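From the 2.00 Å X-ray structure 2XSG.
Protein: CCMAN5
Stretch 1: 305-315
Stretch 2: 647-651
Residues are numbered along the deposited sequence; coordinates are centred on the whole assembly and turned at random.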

ATOM      1  N   GLY A 305     -15.070  19.678   7.637  1.00  8.54           N
ATOM      2  CA  GLY A 305     -14.922  19.047   6.323  1.00  8.26           C
ATOM      3  C   GLY A 305     -13.628  18.260   6.103  1.00  8.07           C
ATOM      4  O   GLY A 305     -13.438  17.676   5.040  1.00  7.15           O
ATOM      5  N   GLU A 306     -12.747  18.219   7.105  1.00  8.34           N
ATOM      6  CA  GLU A 306     -11.463  17.504   6.965  1.00  8.98           C
ATOM      7  C   GLU A 306     -11.593  15.980   6.992  1.00  8.45           C
ATOM      8  O   GLU A 306     -10.772  15.257   6.407  1.00  7.77           O
ATOM      9  CB  GLU A 306     -10.459  17.959   8.017  1.00  9.67           C
ATOM     10  CG  GLU A 306      -9.928  19.360   7.754  1.00 13.81           C
ATOM     11  CD  GLU A 306      -9.135  19.936   8.916  1.00 18.68           C
ATOM     12  OE1 GLU A 306      -9.385  19.546  10.080  1.00 20.89           O
ATOM     13  OE2 GLU A 306      -8.269  20.802   8.661  1.00 21.31           O
ATOM     14  N   LEU A 307     -12.606  15.480   7.688  1.00  7.29           N
ATOM     15  CA  LEU A 307     -12.790  14.048   7.754  1.00  6.57           C
ATOM     16  C   LEU A 307     -13.217  13.503   6.375  1.00  6.61           C
ATOM     17  O   LEU A 307     -12.765  12.422   5.954  1.00  6.23           O
ATOM     18  CB  LEU A 307     -13.787  13.688   8.853  1.00  6.17           C
ATOM     19  CG  LEU A 307     -14.000  12.224   9.197  1.00  6.45           C
ATOM     20  CD1 LEU A 307     -12.681  11.541   9.623  1.00  4.64           C
ATOM     21  CD2 LEU A 307     -15.091  12.152  10.280  1.00  4.40           C
ATOM     22  N   GLN A 308     -14.051  14.254   5.659  1.00  6.14           N
ATOM     23  CA  GLN A 308     -14.437  13.860   4.295  1.00  7.75           C
ATOM     24  C   GLN A 308     -13.225  13.922   3.333  1.00  7.41           C
ATOM     25  O   GLN A 308     -13.049  13.038   2.476  1.00  6.91           O
ATOM     26  CB  GLN A 308     -15.647  14.697   3.809  1.00  7.97           C
ATOM     27  CG  GLN A 308     -15.891  14.750   2.317  1.00 12.64           C
ATOM     28  CD  GLN A 308     -17.385  14.841   1.937  1.00 17.89           C
ATOM     29  OE1 GLN A 308     -18.235  15.232   2.750  1.00 21.22           O
ATOM     30  NE2 GLN A 308     -17.700  14.468   0.706  1.00 17.12           N
ATOM     31  N   ARG A 309     -12.392  14.954   3.487  1.00  7.00           N
ATOM     32  CA  ARG A 309     -11.169  15.061   2.689  1.00  7.83           C
ATOM     33  C   ARG A 309     -10.202  13.912   3.008  1.00  7.44           C
ATOM     34  O   ARG A 309      -9.571  13.332   2.110  1.00  7.58           O
ATOM     35  CB  ARG A 309     -10.492  16.405   2.930  1.00  7.75           C
ATOM     36  CG  ARG A 309     -11.117  17.549   2.171  1.00 10.70           C
ATOM     37  CD  ARG A 309     -10.868  18.861   2.887  1.00 14.19           C
ATOM     38  NE  ARG A 309     -10.928  19.996   1.978  1.00 18.44           N
ATOM     39  CZ  ARG A 309     -12.043  20.610   1.592  1.00 22.18           C
ATOM     40  NH1 ARG A 309     -13.240  20.200   2.021  1.00 25.79           N
ATOM     41  NH2 ARG A 309     -11.964  21.638   0.760  1.00 22.93           N
ATOM     42  N   LEU A 310     -10.097  13.589   4.297  1.00  7.39           N
ATOM     43  CA  LEU A 310      -9.272  12.483   4.753  1.00  6.95           C
ATOM     44  C   LEU A 310      -9.766  11.190   4.144  1.00  6.71           C
ATOM     45  O   LEU A 310      -8.970  10.428   3.610  1.00  7.42           O
ATOM     46  CB  LEU A 310      -9.300  12.352   6.268  1.00  6.96           C
ATOM     47  CG  LEU A 310      -8.160  12.930   7.063  1.00  7.38           C
ATOM     48  CD1 LEU A 310      -8.467  12.688   8.549  1.00  8.36           C
ATOM     49  CD2 LEU A 310      -6.787  12.332   6.654  1.00  6.47           C
ATOM     50  N   PHE A 311     -11.077  10.944   4.197  1.00  6.10           N
ATOM     51  CA  PHE A 311     -11.621   9.766   3.530  1.00  5.21           C
ATOM     52  C   PHE A 311     -11.196   9.661   2.056  1.00  5.13           C
ATOM     53  O   PHE A 311     -10.658   8.620   1.636  1.00  4.80           O
ATOM     54  CB  PHE A 311     -13.144   9.699   3.649  1.00  4.65           C
ATOM     55  CG  PHE A 311     -13.733   8.513   2.986  1.00  3.99           C
ATOM     56  CD1 PHE A 311     -13.754   7.280   3.633  1.00  4.38           C
ATOM     57  CD2 PHE A 311     -14.229   8.600   1.690  1.00  2.00           C
ATOM     58  CE1 PHE A 311     -14.267   6.170   3.000  1.00  2.98           C
ATOM     59  CE2 PHE A 311     -14.737   7.485   1.049  1.00  3.04           C
ATOM     60  CZ  PHE A 311     -14.764   6.268   1.709  1.00  4.18           C
ATOM     61  N   TYR A 312     -11.453  10.712   1.274  1.00  4.62           N
ATOM     62  CA  TYR A 312     -11.188  10.659  -0.171  1.00  4.28           C
ATOM     63  C   TYR A 312      -9.692  10.586  -0.516  1.00  4.25           C
ATOM     64  O   TYR A 312      -9.314   9.962  -1.514  1.00  4.02           O
ATOM     65  CB  TYR A 312     -11.948  11.744  -0.964  1.00  4.30           C
ATOM     66  CG  TYR A 312     -13.420  11.372  -1.104  1.00  4.79           C
ATOM     67  CD1 TYR A 312     -13.825  10.320  -1.955  1.00  4.94           C
ATOM     68  CD2 TYR A 312     -14.394  12.027  -0.368  1.00  3.40           C
ATOM     69  CE1 TYR A 312     -15.159   9.957  -2.057  1.00  2.64           C
ATOM     70  CE2 TYR A 312     -15.733  11.676  -0.462  1.00  3.53           C
ATOM     71  CZ  TYR A 312     -16.106  10.623  -1.301  1.00  3.02           C
ATOM     72  OH  TYR A 312     -17.425  10.277  -1.394  1.00  2.10           O
ATOM     73  N   THR A 313      -8.867  11.210   0.316  1.00  3.99           N
ATOM     74  CA  THR A 313      -7.422  11.128   0.191  1.00  3.87           C
ATOM     75  C   THR A 313      -6.975   9.668   0.372  1.00  4.37           C
ATOM     76  O   THR A 313      -6.159   9.158  -0.403  1.00  3.58           O
ATOM     77  CB  THR A 313      -6.713  12.046   1.216  1.00  4.61           C
ATOM     78  OG1 THR A 313      -7.076  13.420   0.975  1.00  2.83           O
ATOM     79  CG2 THR A 313      -5.184  11.879   1.140  1.00  3.47           C
ATOM     80  N   HIS A 314      -7.520   8.998   1.385  1.00  3.68           N
ATOM     81  CA  HIS A 314      -7.146   7.608   1.636  1.00  4.29           C
ATOM     82  C   HIS A 314      -7.817   6.630   0.667  1.00  4.18           C
ATOM     83  O   HIS A 314      -7.238   5.576   0.334  1.00  4.46           O
ATOM     84  CB  HIS A 314      -7.350   7.214   3.105  1.00  3.78           C
ATOM     85  CG  HIS A 314      -6.440   7.951   4.039  1.00  4.89           C
ATOM     86  ND1 HIS A 314      -5.070   7.939   3.900  1.00  6.14           N
ATOM     87  CD2 HIS A 314      -6.702   8.744   5.104  1.00  2.94           C
ATOM     88  CE1 HIS A 314      -4.525   8.683   4.841  1.00  3.28           C
ATOM     89  NE2 HIS A 314      -5.492   9.172   5.594  1.00  4.88           N
ATOM     90  N   LEU A 315      -9.013   6.968   0.184  1.00  3.33           N
ATOM     91  CA  LEU A 315      -9.576   6.181  -0.912  1.00  3.00           C
ATOM     92  C   LEU A 315      -8.640   6.264  -2.140  1.00  3.01           C
ATOM     93  O   LEU A 315      -8.345   5.238  -2.797  1.00  2.44           O
ATOM     94  CB  LEU A 315     -10.998   6.631  -1.265  1.00  2.86           C
ATOM     95  CG  LEU A 315     -11.848   5.747  -2.186  1.00  2.78           C
ATOM     96  CD1 LEU A 315     -12.133   4.361  -1.571  1.00  4.34           C
ATOM     97  CD2 LEU A 315     -13.160   6.429  -2.566  1.00  3.53           C
TER
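Stretch 2 (647-651) VYRLD

An irregular segment crosses one side of a helix in a small, mainly apolar contact, built around Leu-650 and completed by an aromatic pair and a bridging water, with no direct hydrogen bond between the two stretches. The surface buried, both sides summed, is 328 Å².

Stretch 1 is helical from Glu-306 onward, the helix continuing beyond Leu-315, with Gly-305 at the N-cap. The glycine has phi/psi of 78/0°, where a CB would be jammed against the preceding carbonyl oxygen, so the backbone itself calls for glycine. The first helical bond, from Arg-309 N to Gly-305 O, is weak at 3.3 Å.

Stretch 2 forms no regular helix or strand. Tyr-648 and Arg-649 have extended backbone angles (-114/125° and -123/147°), and Leu-650 bends the chain at -86/77°. The segment passes across the helix rather than along it; the Tyr-648 side chain meets His-314, and Leu-650 covers the turns from Glu-306 to Thr-313. The nearest CA atoms across the contact are those of Leu-310 and Leu-650, 6.0 Å apart.

Leu-650, with 113 Å² covered, points toward the helix, and its branched apolar end fits over the aliphatic surface there. Its CD2 lies 3.9 Å from Arg-309 CB and 4.1 Å from Glu-306 CG, so it meets the aliphatic parts of two charged side chains, while the end of Arg-309 leads away. Its CD1 packs 3.8 Å from Leu-310 CD2 and 4.0 Å from Thr-313 OG1. The polar needs of that hydroxyl are met away from this methyl: it donates to Arg-309 O, OG1 to O being 2.7 Å, and is also bonded elsewhere in the structure.

Leu-310 starts sideways, but its end comes nearer the segment. Its CD2 also lies 3.8 Å from Arg-649 O, a backbone carbonyl. The Arg-649 side chain points away, keeping its polar length out of the apolar contact.

Tyr-648 and His-314 both point toward the opposing stretch. The tyrosine ring supplies the edge, turned toward the face of the imidazole in an offset edge-to-face pair, with centroids 5.5 Å apart and planes at 83°; the closest atoms are Tyr-648 CD2 and His-314 NE2, at 3.7 Å. Histidine suits this place because it offers both a ring and a polar nitrogen: NE2 of His-314 is hydrogen-bonded to water 1 at 3.2 Å, and the same water donates to Arg-649 O at 2.6 Å, linking the helix to the segment's backbone.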

ATOM      1  N   VAL A 647      -3.562   9.607  15.033  1.00  7.08           N
ATOM      2  CA  VAL A 647      -2.796   8.617  14.278  1.00  5.75           C
ATOM      3  C   VAL A 647      -2.792   9.041  12.814  1.00  5.44           C
ATOM      4  O   VAL A 647      -1.779   8.938  12.128  1.00  4.92           O
ATOM      5  CB  VAL A 647      -3.388   7.197  14.500  1.00  5.45           C
ATOM      6  CG1 VAL A 647      -2.875   6.179  13.474  1.00  5.28           C
ATOM      7  CG2 VAL A 647      -3.073   6.724  15.904  1.00  4.35           C
ATOM      8  N   TYR A 648      -3.939   9.535  12.361  1.00  5.42           N
ATOM      9  CA  TYR A 648      -4.136  10.000  11.005  1.00  5.56           C
ATOM     10  C   TYR A 648      -4.395  11.506  11.013  1.00  6.13           C
ATOM     11  O   TYR A 648      -5.314  11.952  11.712  1.00  5.77           O
ATOM     12  CB  TYR A 648      -5.366   9.317  10.409  1.00  5.31           C
ATOM     13  CG  TYR A 648      -5.181   7.864  10.074  1.00  4.41           C
ATOM     14  CD1 TYR A 648      -5.334   6.881  11.049  1.00  4.23           C
ATOM     15  CD2 TYR A 648      -4.907   7.464   8.771  1.00  4.42           C
ATOM     16  CE1 TYR A 648      -5.166   5.523  10.743  1.00  5.83           C
ATOM     17  CE2 TYR A 648      -4.762   6.097   8.440  1.00  4.32           C
ATOM     18  CZ  TYR A 648      -4.893   5.141   9.436  1.00  5.08           C
ATOM     19  OH  TYR A 648      -4.749   3.816   9.125  1.00  4.80           O
ATOM     20  N   ARG A 649      -3.602  12.271  10.248  1.00  6.63           N
ATOM     21  CA  ARG A 649      -3.781  13.739  10.118  1.00  7.76           C
ATOM     22  C   ARG A 649      -3.964  14.134   8.656  1.00  7.14           C
ATOM     23  O   ARG A 649      -3.348  13.525   7.780  1.00  6.28           O
ATOM     24  CB  ARG A 649      -2.568  14.532  10.657  1.00  7.72           C
ATOM     25  CG  ARG A 649      -2.035  14.103  12.018  1.00 11.95           C
ATOM     26  CD  ARG A 649      -1.424  15.252  12.824  1.00 15.93           C
ATOM     27  NE  ARG A 649      -2.031  15.201  14.156  1.00 21.93           N
ATOM     28  CZ  ARG A 649      -1.501  15.673  15.283  1.00 24.78           C
ATOM     29  NH1 ARG A 649      -0.306  16.247  15.278  1.00 25.03           N
ATOM     30  NH2 ARG A 649      -2.174  15.549  16.434  1.00 26.20           N
ATOM     31  N   LEU A 650      -4.764  15.175   8.395  1.00  6.89           N
ATOM     32  CA  LEU A 650      -4.776  15.775   7.069  1.00  6.76           C
ATOM     33  C   LEU A 650      -3.640  16.799   7.038  1.00  7.34           C
ATOM     34  O   LEU A 650      -3.861  18.013   7.137  1.00  7.61           O
ATOM     35  CB  LEU A 650      -6.129  16.418   6.713  1.00  6.65           C
ATOM     36  CG  LEU A 650      -6.316  16.706   5.212  1.00  5.92           C
ATOM     37  CD1 LEU A 650      -6.592  15.429   4.411  1.00  5.75           C
ATOM     38  CD2 LEU A 650      -7.430  17.723   4.981  1.00  7.03           C
ATOM     39  N   ASP A 651      -2.425  16.274   6.907  1.00  6.73           N
ATOM     40  CA  ASP A 651      -1.199  17.033   6.972  1.00  6.42           C
ATOM     41  C   ASP A 651      -0.150  16.277   6.181  1.00  6.73           C
ATOM     42  O   ASP A 651      -0.244  15.046   6.038  1.00  6.44           O
ATOM     43  CB  ASP A 651      -0.719  17.110   8.431  1.00  6.94           C
ATOM     44  CG  ASP A 651       0.337  18.165   8.635  1.00  6.89           C
ATOM     45  OD1 ASP A 651      -0.024  19.358   8.603  1.00  7.13           O
ATOM     46  OD2 ASP A 651       1.524  17.814   8.788  1.00  6.26           O
TER
HETATM   47  O   HOH W   1      -3.574  10.962   7.348  1.00  2.00           O